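PDB 5H5M: alpha-catenin-like protein hmp-1 from Caenorhabditis elegans, which links the cadherin-catenin complex of adherens junctions to actin filaments and is needed for cell migration and cell shape changes in the embryo. Local coordinates for residues N9-F14 / K102-L107; N16-D21 / Q71-L76; A46-A51 / C167-D172; S161-S166 / T229-I234. All coordinates share one frame; numbering follows the deposited sequence.

Contact 1: N9-F14 / K102-L107; sequences NEIDTF and KRTKDL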
loop_
_atom_site.group_PDB
_atom_site.type_symbol
_atom_site.label_atom_id
_atom_site.label_comp_id
_atom_site.label_asym_id
_atom_site.label_seq_id
_atom_site.Cartn_x
_atom_site.Cartn_y
_atom_site.Cartn_z
ATOM N N ASN A 9 -18.122 -3.956 -6.366
ATOM C CA ASN A 9 -19.263 -4.385 -7.161
ATOM C C ASN A 9 -20.394 -3.367 -7.094
ATOM O O ASN A 9 -21.090 -3.140 -8.082
ATOM C CB ASN A 9 -19.753 -5.757 -6.703
ATOM C CG ASN A 9 -18.790 -6.871 -7.070
ATOM O OD1 ASN A 9 -17.997 -6.737 -8.005
ATOM N ND2 ASN A 9 -18.852 -7.976 -6.335
ATOM N N GLU A 10 -20.570 -2.757 -5.925
ATOM C CA GLU A 10 -21.560 -1.701 -5.753
ATOM C C GLU A 10 -21.252 -0.521 -6.670
ATOM O O GLU A 10 -22.148 0.032 -7.301
ATOM C CB GLU A 10 -21.612 -1.234 -4.294
ATOM C CG GLU A 10 -22.118 -2.277 -3.303
ATOM C CD GLU A 10 -23.624 -2.481 -3.363
ATOM O OE1 GLU A 10 -24.293 -1.824 -4.189
ATOM O OE2 GLU A 10 -24.143 -3.299 -2.572
ATOM N N ILE A 11 -19.977 -0.151 -6.745
ATOM C CA ILE A 11 -19.532 0.947 -7.599
ATOM C C ILE A 11 -19.675 0.615 -9.084
ATOM O O ILE A 11 -20.208 1.411 -9.861
ATOM C CB ILE A 11 -18.064 1.316 -7.307
ATOM C CG1 ILE A 11 -17.942 1.986 -5.937
ATOM C CG2 ILE A 11 -17.516 2.232 -8.383
ATOM C CD1 ILE A 11 -16.517 2.297 -5.546
ATOM N N ASP A 12 -19.199 -0.565 -9.472
ATOM C CA ASP A 12 -19.224 -0.983 -10.871
ATOM C C ASP A 12 -20.644 -1.064 -11.433
ATOM O O ASP A 12 -20.913 -0.570 -12.529
ATOM C CB ASP A 12 -18.522 -2.333 -11.034
ATOM C CG ASP A 12 -17.019 -2.238 -10.836
ATOM O OD1 ASP A 12 -16.468 -1.122 -10.958
ATOM O OD2 ASP A 12 -16.387 -3.283 -10.563
ATOM N N THR A 13 -21.547 -1.686 -10.682
ATOM C CA THR A 13 -22.934 -1.818 -11.115
ATOM C C THR A 13 -23.639 -0.461 -11.143
ATOM O O THR A 13 -24.436 -0.189 -12.041
ATOM C CB THR A 13 -23.725 -2.784 -10.208
ATOM O OG1 THR A 13 -23.661 -2.336 -8.850
ATOM C CG2 THR A 13 -23.156 -4.192 -10.300
ATOM N N PHE A 14 -23.331 0.385 -10.164
ATOM C CA PHE A 14 -23.939 1.710 -10.059
ATOM C C PHE A 14 -23.715 2.533 -11.322
ATOM O O PHE A 14 -24.586 3.292 -11.744
ATOM C CB PHE A 14 -23.383 2.455 -8.846
ATOM C CG PHE A 14 -23.971 3.821 -8.644
ATOM C CD1 PHE A 14 -25.292 3.970 -8.247
ATOM C CD2 PHE A 14 -23.200 4.956 -8.833
ATOM C CE1 PHE A 14 -25.835 5.226 -8.051
ATOM C CE2 PHE A 14 -23.737 6.220 -8.636
ATOM C CZ PHE A 14 -25.057 6.355 -8.246
ATOM N N LYS A 102 -18.008 10.709 -13.689
ATOM C CA LYS A 102 -16.755 11.383 -13.369
ATOM C C LYS A 102 -16.481 11.380 -11.863
ATOM O O LYS A 102 -15.339 11.206 -11.434
ATOM C CB LYS A 102 -16.766 12.818 -13.896
ATOM C CG LYS A 102 -15.376 13.412 -14.059
ATOM C CD LYS A 102 -15.249 14.741 -13.334
ATOM C CE LYS A 102 -16.258 15.753 -13.849
ATOM N NZ LYS A 102 -16.147 17.054 -13.131
ATOM N N ARG A 103 -17.527 11.574 -11.064
ATOM C CA ARG A 103 -17.387 11.543 -9.611
ATOM C C ARG A 103 -17.100 10.124 -9.135
ATOM O O ARG A 103 -16.265 9.911 -8.256
ATOM C CB ARG A 103 -18.644 12.085 -8.927
ATOM C CG ARG A 103 -19.016 13.493 -9.350
ATOM C CD ARG A 103 -17.934 14.493 -8.976
ATOM N NE ARG A 103 -18.190 15.803 -9.566
ATOM C CZ ARG A 103 -17.497 16.901 -9.288
ATOM N NH1 ARG A 103 -16.497 16.857 -8.418
ATOM N NH2 ARG A 103 -17.806 18.048 -9.879
ATOM N N THR A 104 -17.795 9.157 -9.724
ATOM C CA THR A 104 -17.580 7.751 -9.405
ATOM C C THR A 104 -16.153 7.318 -9.743
ATOM O O THR A 104 -15.510 6.612 -8.966
ATOM C CB THR A 104 -18.575 6.843 -10.156
ATOM O OG1 THR A 104 -19.916 7.271 -9.886
ATOM C CG2 THR A 104 -18.418 5.407 -9.711
ATOM N N LYS A 105 -15.661 7.753 -10.900
ATOM C CA LYS A 105 -14.305 7.430 -11.331
ATOM C C LYS A 105 -13.263 7.971 -10.353
ATOM O O LYS A 105 -12.281 7.293 -10.038
ATOM C CB LYS A 105 -14.031 7.986 -12.732
ATOM C CG LYS A 105 -12.585 7.803 -13.171
ATOM C CD LYS A 105 -12.296 8.404 -14.536
ATOM C CE LYS A 105 -10.812 8.288 -14.856
ATOM N NZ LYS A 105 -10.464 8.805 -16.204
ATOM N N ASP A 106 -13.474 9.194 -9.878
ATOM C CA ASP A 106 -12.546 9.799 -8.931
ATOM C C ASP A 106 -12.618 9.114 -7.572
ATOM O O ASP A 106 -11.594 8.890 -6.925
ATOM C CB ASP A 106 -12.825 11.295 -8.783
ATOM C CG ASP A 106 -12.401 12.089 -10.003
ATOM O OD1 ASP A 106 -13.049 13.115 -10.305
ATOM O OD2 ASP A 106 -11.417 11.686 -10.660
ATOM N N LEU A 107 -13.832 8.782 -7.142
ATOM C CA LEU A 107 -14.022 8.122 -5.859
ATOM C C LEU A 107 -13.301 6.781 -5.817
ATOM O O LEU A 107 -12.650 6.454 -4.827
ATOM C CB LEU A 107 -15.508 7.923 -5.561
ATOM C CG LEU A 107 -15.810 7.187 -4.252
ATOM C CD1 LEU A 107 -15.248 7.945 -3.063
ATOM C CD2 LEU A 107 -17.303 6.968 -4.087
#
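Ile11 and Thr104 make the closest apolar touch between these two helical segments: Ile11 CG2 lies 3.6 Å from Thr104 CG2, methyl against methyl. The two side chains point antiparallel and lie alongside one another, not end-on, and the helix backbones come near here too, with Ile11 CA 7.3 Å from Thr104 CA. On both residues the touching methyl stands anti to its own backbone N.

Thr104 OG1 is bonded to Val100 O in the preceding turn of its own helix, so a buried polar atom is satisfied locally. The ring edge of Phe14 lies beside this hydroxyl, CD2 being 4.2 Å from Thr104 OG1, and the oxygen sits near the ring plane. That approach is van der Waals packing, and no hydrogen bond crosses the contact.

Helices 6-17 and 92-122 belong to a helical bundle of the M domain, a part of this vinculin-family protein built from four-helix bundles. Helices 27-49 and 56-80 are the neighbours: Ile41 packs on both Ile11 and Phe14, Leu69 on Phe14 and Thr104, and His37 meets the Phe14 ring edge-to-face.

Among the polar groups, Asp12 forms a salt bridge with Arg108 of helix 92-122, which joins the same two helices through charge.

Contact 2: N16-D21 / Q71-L76; sequences NRIEID and QALQEL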
loop_
_atom_site.group_PDB
_atom_site.type_symbol
_atom_site.label_atom_id
_atom_site.label_comp_id
_atom_site.label_asym_id
_atom_site.label_seq_id
_atom_site.Cartn_x
_atom_site.Cartn_y
_atom_site.Cartn_z
ATOM N N ASN A 16 -23.754 1.528 -14.178
ATOM C CA ASN A 16 -24.669 1.049 -15.208
ATOM C C ASN A 16 -26.124 1.279 -14.821
ATOM O O ASN A 16 -26.967 1.533 -15.679
ATOM C CB ASN A 16 -24.433 -0.436 -15.489
ATOM C CG ASN A 16 -23.101 -0.698 -16.164
ATOM O OD1 ASN A 16 -22.698 0.029 -17.074
ATOM N ND2 ASN A 16 -22.408 -1.742 -15.721
ATOM N N ARG A 17 -26.409 1.190 -13.523
ATOM C CA ARG A 17 -27.765 1.370 -13.015
ATOM C C ARG A 17 -28.293 2.773 -13.297
ATOM O O ARG A 17 -29.489 2.956 -13.521
ATOM C CB ARG A 17 -27.823 1.091 -11.510
ATOM C CG ARG A 17 -27.541 -0.353 -11.117
ATOM C CD ARG A 17 -28.481 -1.323 -11.816
ATOM N NE ARG A 17 -29.883 -1.113 -11.458
ATOM C CZ ARG A 17 -30.519 -1.774 -10.495
ATOM N NH1 ARG A 17 -29.879 -2.693 -9.785
ATOM N NH2 ARG A 17 -31.795 -1.517 -10.243
ATOM N N ILE A 18 -27.399 3.759 -13.287
ATOM C CA ILE A 18 -27.796 5.150 -13.487
ATOM C C ILE A 18 -28.097 5.452 -14.950
ATOM O O ILE A 18 -28.601 6.525 -15.279
ATOM C CB ILE A 18 -26.715 6.126 -12.999
ATOM C CG1 ILE A 18 -25.412 5.893 -13.765
ATOM C CG2 ILE A 18 -26.509 5.988 -11.497
ATOM C CD1 ILE A 18 -24.310 6.846 -13.396
ATOM N N GLU A 19 -27.774 4.506 -15.826
ATOM C CA GLU A 19 -28.075 4.647 -17.244
ATOM C C GLU A 19 -29.363 3.907 -17.585
ATOM O O GLU A 19 -29.342 2.737 -17.965
ATOM C CB GLU A 19 -26.915 4.134 -18.097
ATOM C CG GLU A 19 -25.686 5.023 -18.042
ATOM C CD GLU A 19 -24.517 4.460 -18.822
ATOM O OE1 GLU A 19 -24.420 3.220 -18.943
ATOM O OE2 GLU A 19 -23.694 5.260 -19.317
ATOM N N ILE A 20 -30.482 4.604 -17.432
ATOM C CA ILE A 20 -31.796 4.044 -17.713
ATOM C C ILE A 20 -32.397 4.753 -18.918
ATOM O O ILE A 20 -32.124 5.931 -19.143
ATOM C CB ILE A 20 -32.745 4.194 -16.505
ATOM C CG1 ILE A 20 -32.003 3.905 -15.198
ATOM C CG2 ILE A 20 -33.966 3.297 -16.652
ATOM C CD1 ILE A 20 -32.791 4.268 -13.955
ATOM N N ASP A 21 -33.198 4.037 -19.699
ATOM C CA ASP A 21 -33.987 4.676 -20.742
ATOM C C ASP A 21 -34.930 5.673 -20.079
ATOM O O ASP A 21 -35.738 5.288 -19.235
ATOM C CB ASP A 21 -34.768 3.639 -21.555
ATOM C CG ASP A 21 -35.734 4.272 -22.540
ATOM O OD1 ASP A 21 -35.394 5.314 -23.136
ATOM O OD2 ASP A 21 -36.840 3.723 -22.721
ATOM N N GLN A 71 -24.509 14.620 -4.610
ATOM C CA GLN A 71 -25.014 15.795 -5.306
ATOM C C GLN A 71 -25.233 15.513 -6.788
ATOM O O GLN A 71 -26.273 15.865 -7.349
ATOM C CB GLN A 71 -24.049 16.968 -5.130
ATOM C CG GLN A 71 -24.471 18.242 -5.840
ATOM C CD GLN A 71 -23.375 19.290 -5.839
ATOM O OE1 GLN A 71 -22.339 19.122 -5.194
ATOM N NE2 GLN A 71 -23.595 20.378 -6.568
ATOM N N ALA A 72 -24.251 14.872 -7.413
ATOM C CA ALA A 72 -24.334 14.536 -8.829
ATOM C C ALA A 72 -25.505 13.601 -9.110
ATOM O O ALA A 72 -26.138 13.697 -10.159
ATOM C CB ALA A 72 -23.028 13.907 -9.308
ATOM N N LEU A 73 -25.793 12.701 -8.175
ATOM C CA LEU A 73 -26.899 11.768 -8.355
ATOM C C LEU A 73 -28.236 12.494 -8.259
ATOM O O LEU A 73 -29.153 12.221 -9.033
ATOM C CB LEU A 73 -26.847 10.636 -7.326
ATOM C CG LEU A 73 -28.037 9.672 -7.435
ATOM C CD1 LEU A 73 -28.064 8.996 -8.805
ATOM C CD2 LEU A 73 -28.033 8.636 -6.322
ATOM N N GLN A 74 -28.339 13.418 -7.309
ATOM C CA GLN A 74 -29.562 14.190 -7.125
ATOM C C GLN A 74 -29.906 15.009 -8.366
ATOM O O GLN A 74 -31.069 15.081 -8.762
ATOM C CB GLN A 74 -29.444 15.110 -5.906
ATOM C CG GLN A 74 -29.489 14.374 -4.573
ATOM C CD GLN A 74 -30.749 13.540 -4.414
ATOM O OE1 GLN A 74 -31.865 14.039 -4.578
ATOM N NE2 GLN A 74 -30.576 12.259 -4.106
ATOM N N GLU A 75 -28.893 15.619 -8.976
ATOM C CA GLU A 75 -29.099 16.424 -10.179
ATOM C C GLU A 75 -29.566 15.559 -11.341
ATOM O O GLU A 75 -30.470 15.948 -12.082
ATOM C CB GLU A 75 -27.819 17.174 -10.558
ATOM C CG GLU A 75 -27.394 18.217 -9.534
ATOM C CD GLU A 75 -26.032 18.815 -9.833
ATOM O OE1 GLU A 75 -25.406 18.408 -10.834
ATOM O OE2 GLU A 75 -25.588 19.690 -9.060
ATOM N N LEU A 76 -28.951 14.387 -11.492
ATOM C CA LEU A 76 -29.348 13.438 -12.528
ATOM C C LEU A 76 -30.796 12.991 -12.347
ATOM O O LEU A 76 -31.560 12.940 -13.312
ATOM C CB LEU A 76 -28.420 12.220 -12.532
ATOM C CG LEU A 76 -28.800 11.058 -13.461
ATOM C CD1 LEU A 76 -28.889 11.507 -14.914
ATOM C CD2 LEU A 76 -27.809 9.903 -13.319
#
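Ile18, in the chain that follows from helix 6-17, faces the regular helix of residues 71-76, and its CA is 8.4 Å from Leu73 CA. Beyond it the backbone takes up extended angles at Ile20, while Glu19 N still bonds back to Asn16 O at 3.1 Å.

Ile18 carries its side of the contact alone. Leu76 brings its CD2 methyl to within 3.9 Å of Ile18 CB, close to the base of the isoleucine, and the same methyl is 4.0 Å from Ile18 O. One turn earlier Leu73 adds a looser touch, its CD1 being 4.3 Å from Ile18 CG2; a chi1 of 60° puts CG2 on that side.

The contact lies in the helical M domain of this vinculin-family protein, with 71-76 in a predicted coiled coil. Helix 92-122 supplies further neighbours for Ile18 through Val100 and His101. The hydroxyl of Tyr80, later on helix 56-80, is hydrogen-bonded to both Ile18 O and Ile20 N. Between the two segments themselves there is no hydrogen bond or charge pair: they meet through buried aliphatic branches, while a polar link to the same helix is made by Tyr80 OH.

Contact 3: A46-A51 / C167-D172; sequences ASIADA and CQLSSD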
loop_
_atom_site.group_PDB
_atom_site.type_symbol
_atom_site.label_atom_id
_atom_site.label_comp_id
_atom_site.label_asym_id
_atom_site.label_seq_id
_atom_site.Cartn_x
_atom_site.Cartn_y
_atom_site.Cartn_z
ATOM N N ALA A 46 -16.747 5.181 3.558
ATOM C CA ALA A 46 -16.497 5.798 4.852
ATOM C C ALA A 46 -15.677 4.881 5.760
ATOM O O ALA A 46 -14.812 5.347 6.500
ATOM C CB ALA A 46 -17.812 6.170 5.522
ATOM N N SER A 47 -15.954 3.581 5.702
ATOM C CA SER A 47 -15.232 2.606 6.513
ATOM C C SER A 47 -13.749 2.620 6.161
ATOM O O SER A 47 -12.885 2.501 7.028
ATOM C CB SER A 47 -15.809 1.201 6.315
ATOM O OG SER A 47 -17.124 1.104 6.837
ATOM N N ILE A 48 -13.470 2.774 4.875
ATOM C CA ILE A 48 -12.106 2.872 4.389
ATOM C C ILE A 48 -11.499 4.211 4.795
ATOM O O ILE A 48 -10.382 4.264 5.311
ATOM C CB ILE A 48 -12.064 2.690 2.861
ATOM C CG1 ILE A 48 -12.340 1.225 2.511
ATOM C CG2 ILE A 48 -10.736 3.145 2.290
ATOM C CD1 ILE A 48 -12.418 0.945 1.026
ATOM N N ALA A 49 -12.251 5.287 4.582
ATOM C CA ALA A 49 -11.803 6.626 4.951
ATOM C C ALA A 49 -11.537 6.750 6.450
ATOM O O ALA A 49 -10.529 7.327 6.862
ATOM C CB ALA A 49 -12.832 7.667 4.514
ATOM N N ASP A 50 -12.438 6.202 7.262
ATOM C CA ASP A 50 -12.360 6.357 8.713
ATOM C C ASP A 50 -11.651 5.206 9.410
ATOM O O ASP A 50 -11.955 4.889 10.558
ATOM C CB ASP A 50 -13.757 6.517 9.311
ATOM C CG ASP A 50 -14.429 7.798 8.876
ATOM O OD1 ASP A 50 -13.713 8.794 8.640
ATOM O OD2 ASP A 50 -15.672 7.811 8.771
ATOM N N ALA A 51 -10.714 4.573 8.717
ATOM C CA ALA A 51 -9.778 3.680 9.379
ATOM C C ALA A 51 -8.674 4.548 9.971
ATOM O O ALA A 51 -8.221 5.494 9.326
ATOM C CB ALA A 51 -9.215 2.655 8.410
ATOM N N CYS A 167 -9.342 -6.846 -0.384
ATOM C CA CYS A 167 -10.305 -7.680 -1.093
ATOM C C CYS A 167 -11.593 -6.936 -1.456
ATOM O O CYS A 167 -12.266 -7.290 -2.424
ATOM C CB CYS A 167 -10.630 -8.918 -0.257
ATOM S SG CYS A 167 -9.227 -10.057 -0.089
ATOM N N GLN A 168 -11.923 -5.902 -0.690
ATOM C CA GLN A 168 -13.136 -5.123 -0.925
ATOM C C GLN A 168 -13.125 -4.414 -2.277
ATOM O O GLN A 168 -14.179 -4.104 -2.828
ATOM C CB GLN A 168 -13.330 -4.077 0.176
ATOM C CG GLN A 168 -13.094 -4.575 1.584
ATOM C CD GLN A 168 -13.371 -3.499 2.616
ATOM O OE1 GLN A 168 -13.982 -2.474 2.309
ATOM N NE2 GLN A 168 -12.920 -3.724 3.845
ATOM N N LEU A 169 -11.936 -4.147 -2.804
ATOM C CA LEU A 169 -11.820 -3.347 -4.016
ATOM C C LEU A 169 -11.423 -4.166 -5.236
ATOM O O LEU A 169 -11.119 -3.608 -6.290
ATOM C CB LEU A 169 -10.813 -2.219 -3.803
ATOM C CG LEU A 169 -11.136 -1.271 -2.647
ATOM C CD1 LEU A 169 -10.218 -0.083 -2.699
ATOM C CD2 LEU A 169 -12.587 -0.826 -2.702
ATOM N N SER A 170 -11.433 -5.485 -5.096
ATOM C CA SER A 170 -11.124 -6.359 -6.219
ATOM C C SER A 170 -12.346 -7.168 -6.637
ATOM O O SER A 170 -13.050 -7.719 -5.792
ATOM C CB SER A 170 -9.970 -7.298 -5.873
ATOM O OG SER A 170 -9.700 -8.170 -6.956
ATOM N N SER A 171 -12.596 -7.229 -7.941
ATOM C CA SER A 171 -13.682 -8.046 -8.474
ATOM C C SER A 171 -13.147 -9.407 -8.906
ATOM O O SER A 171 -13.885 -10.242 -9.432
ATOM C CB SER A 171 -14.366 -7.350 -9.653
ATOM O OG SER A 171 -13.540 -7.358 -10.806
ATOM N N ASP A 172 -11.852 -9.615 -8.685
ATOM C CA ASP A 172 -11.210 -10.891 -8.984
ATOM C C ASP A 172 -11.556 -11.904 -7.897
ATOM O O ASP A 172 -10.847 -12.021 -6.898
ATOM C CB ASP A 172 -9.693 -10.712 -9.096
ATOM C CG ASP A 172 -8.994 -11.936 -9.664
ATOM O OD1 ASP A 172 -7.869 -11.783 -10.186
ATOM O OD2 ASP A 172 -9.554 -13.048 -9.589
#
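A glutamine amide oxygen leans on an isoleucine here: Gln168 OE1 is 4.0 Å from Ile48 CD1 and 4.1 Å from Ile48 CG1, touching the flank of the aliphatic chain with no hydrogen bond across the contact. The pair overlap side by side, each heading for the backbone of the other. Gln168 can reach this far because its chain is extended beyond CG, with chi2 at -177°.

Leu169 meets the same isoleucine differently. Its CD2 methyl and Ile48 CD1 approach tip to tip at 4.1 Å, each side chain reaching out to the other across backbones that stay well apart, Ile48 CA being 9.7 Å from Gln168 CA. Ile48 is thus the single residue on its side to make the contact.

In the fold, this joins the C-terminal end of helix 27-49 to the connection between helices 142-166 and 173-202 in the helical M domain. Leu7 of helix 6-17 and Ile115 of helix 92-122 each pack on both Ile48 and Leu169, so the tip-to-tip pair lies among four chain elements.

Backbone hydrogen bonding of Gln168 with Ile8 ties the connection to helix 6-17 as well, before it runs on to Asp172, the N-cap of helix 173-202.

Contact 4: S161-S166 / T229-I234; sequences SVARLS and TALDNI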
loop_
_atom_site.group_PDB
_atom_site.type_symbol
_atom_site.label_atom_id
_atom_site.label_comp_id
_atom_site.label_asym_id
_atom_site.label_seq_id
_atom_site.Cartn_x
_atom_site.Cartn_y
_atom_site.Cartn_z
ATOM N N SER A 161 -4.588 -7.859 8.214
ATOM C CA SER A 161 -5.632 -6.847 8.135
ATOM C C SER A 161 -5.654 -6.144 6.779
ATOM O O SER A 161 -6.716 -5.953 6.189
ATOM C CB SER A 161 -5.449 -5.820 9.253
ATOM O OG SER A 161 -6.362 -4.748 9.112
ATOM N N VAL A 162 -4.477 -5.759 6.296
ATOM C CA VAL A 162 -4.356 -5.080 5.009
ATOM C C VAL A 162 -4.799 -5.986 3.858
ATOM O O VAL A 162 -5.480 -5.536 2.930
ATOM C CB VAL A 162 -2.907 -4.599 4.768
ATOM C CG1 VAL A 162 -2.725 -4.113 3.340
ATOM C CG2 VAL A 162 -2.549 -3.496 5.757
ATOM N N ALA A 163 -4.422 -7.260 3.924
ATOM C CA ALA A 163 -4.833 -8.233 2.915
ATOM C C ALA A 163 -6.354 -8.311 2.804
ATOM O O ALA A 163 -6.907 -8.319 1.703
ATOM C CB ALA A 163 -4.260 -9.608 3.233
ATOM N N ARG A 164 -7.028 -8.366 3.947
ATOM C CA ARG A 164 -8.483 -8.459 3.968
ATOM C C ARG A 164 -9.137 -7.158 3.514
ATOM O O ARG A 164 -10.193 -7.177 2.881
ATOM C CB ARG A 164 -8.974 -8.846 5.365
ATOM C CG ARG A 164 -8.663 -10.294 5.725
ATOM C CD ARG A 164 -8.861 -10.578 7.211
ATOM N NE ARG A 164 -8.715 -12.001 7.500
ATOM C CZ ARG A 164 -8.427 -12.501 8.698
ATOM N NH1 ARG A 164 -8.244 -11.693 9.733
ATOM N NH2 ARG A 164 -8.313 -13.812 8.859
ATOM N N LEU A 165 -8.502 -6.033 3.832
ATOM C CA LEU A 165 -9.005 -4.724 3.426
ATOM C C LEU A 165 -8.944 -4.581 1.906
ATOM O O LEU A 165 -9.825 -3.980 1.291
ATOM C CB LEU A 165 -8.205 -3.605 4.105
ATOM C CG LEU A 165 -8.577 -2.145 3.817
ATOM C CD1 LEU A 165 -9.818 -1.742 4.587
ATOM C CD2 LEU A 165 -7.417 -1.204 4.144
ATOM N N SER A 166 -7.904 -5.152 1.306
ATOM C CA SER A 166 -7.698 -5.075 -0.139
ATOM C C SER A 166 -8.801 -5.768 -0.940
ATOM O O SER A 166 -9.154 -5.331 -2.037
ATOM C CB SER A 166 -6.345 -5.686 -0.508
ATOM O OG SER A 166 -5.286 -4.996 0.131
ATOM N N THR A 229 2.405 -11.814 -3.717
ATOM C CA THR A 229 2.178 -12.002 -5.140
ATOM C C THR A 229 0.702 -11.804 -5.478
ATOM O O THR A 229 0.362 -11.105 -6.434
ATOM C CB THR A 229 2.615 -13.397 -5.605
ATOM O OG1 THR A 229 4.010 -13.569 -5.336
ATOM C CG2 THR A 229 2.382 -13.549 -7.100
ATOM N N ALA A 230 -0.171 -12.418 -4.686
ATOM C CA ALA A 230 -1.606 -12.329 -4.932
ATOM C C ALA A 230 -2.103 -10.882 -4.851
ATOM O O ALA A 230 -2.916 -10.457 -5.673
ATOM C CB ALA A 230 -2.361 -13.210 -3.956
ATOM N N LEU A 231 -1.598 -10.129 -3.875
ATOM C CA LEU A 231 -1.970 -8.723 -3.701
ATOM C C LEU A 231 -1.511 -7.829 -4.851
ATOM O O LEU A 231 -2.231 -6.916 -5.256
ATOM C CB LEU A 231 -1.410 -8.179 -2.384
ATOM C CG LEU A 231 -2.191 -8.560 -1.127
ATOM C CD1 LEU A 231 -1.491 -8.029 0.102
ATOM C CD2 LEU A 231 -3.617 -8.035 -1.198
ATOM N N ASP A 232 -0.312 -8.081 -5.368
ATOM C CA ASP A 232 0.187 -7.330 -6.518
ATOM C C ASP A 232 -0.699 -7.572 -7.740
ATOM O O ASP A 232 -0.810 -6.720 -8.617
ATOM C CB ASP A 232 1.640 -7.707 -6.837
ATOM C CG ASP A 232 2.616 -7.256 -5.758
ATOM O OD1 ASP A 232 2.290 -6.305 -5.016
ATOM O OD2 ASP A 232 3.714 -7.849 -5.658
ATOM N N ASN A 233 -1.336 -8.739 -7.782
ATOM C CA ASN A 233 -2.192 -9.111 -8.903
ATOM C C ASN A 233 -3.569 -8.447 -8.884
ATOM O O ASN A 233 -4.250 -8.412 -9.906
ATOM C CB ASN A 233 -2.360 -10.630 -8.954
ATOM C CG ASN A 233 -1.338 -11.293 -9.850
ATOM O OD1 ASN A 233 -0.478 -12.041 -9.388
ATOM N ND2 ASN A 233 -1.426 -11.017 -11.146
ATOM N N ILE A 234 -3.984 -7.934 -7.729
ATOM C CA ILE A 234 -5.239 -7.191 -7.649
ATOM C C ILE A 234 -4.949 -5.706 -7.439
ATOM O O ILE A 234 -5.811 -4.942 -7.005
ATOM C CB ILE A 234 -6.157 -7.711 -6.520
ATOM C CG1 ILE A 234 -5.526 -7.485 -5.145
ATOM C CG2 ILE A 234 -6.485 -9.185 -6.723
ATOM C CD1 ILE A 234 -6.529 -7.578 -4.006
#
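Two helices draw close near their C-terminal ends, 142-166 and 207-233, with Ala163 CA 7.2 Å from Leu231 CA. Both belong to the bundled helices of the alpha-catenin M domain, and small residues on one helix receive larger branched ones from the other.

Leu231 is the main intruder. Its CD2 methyl lies 3.7 Å from Ser166 CB and equally far from Ser166 OG, so it rests against the whole short side chain of the serine. The same methyl comes 4.3 Å from Ala163 CA, over the backbone of the preceding turn, where the alanine has only a methyl to put in the way. A chi1 of -79° sends the branched end of Leu231 toward the other helix, and CD2 is the branch that touches Ser166.

Ile234, just past the end of helix 207-233, approaches Ser166 too. Its CD1 methyl is 4.0 Å from Ser166 CB and lies 4.0 Å from Ser166 O. Ile179 of helix 173-202 packs against Ala163 and Ile234, Ile115 and Ile119 of helix 92-122 against Ser166, and Phe123 against Leu231.

No hydrogen bond joins the two segments, and the serine hydroxyl, set in these apolar surroundings, turns back to its own helix. Ser166 OG donates to Val162 O at 2.9 Å from above the carbonyl plane, 36° out of it, while Ser166 N reaches that oxygen from the opposite face.

How the contacts relate
From the N terminus, helix 6-17 enters contact 1 and then, farther along, contact 2. Contact 2 closes first, when helix 56-80 returns to it; contact 1 closes on the next helix, 92-122, so the smaller loop lies within the larger. The two touch through Phe14 and Leu73, and through Arg103 and Ala72. Contact 3 starts on helix 27-49, inside both loops, and closes beyond them at 167-172, crossing both and tying this first group of helices to the connection after helix 142-166. Contact 4, in series after contacts 1 and 2, joins helix 142-166 to helix 207-233; it opens before contact 3 closes, so these cross too, and Ser170 packs on Ile234 where they meet.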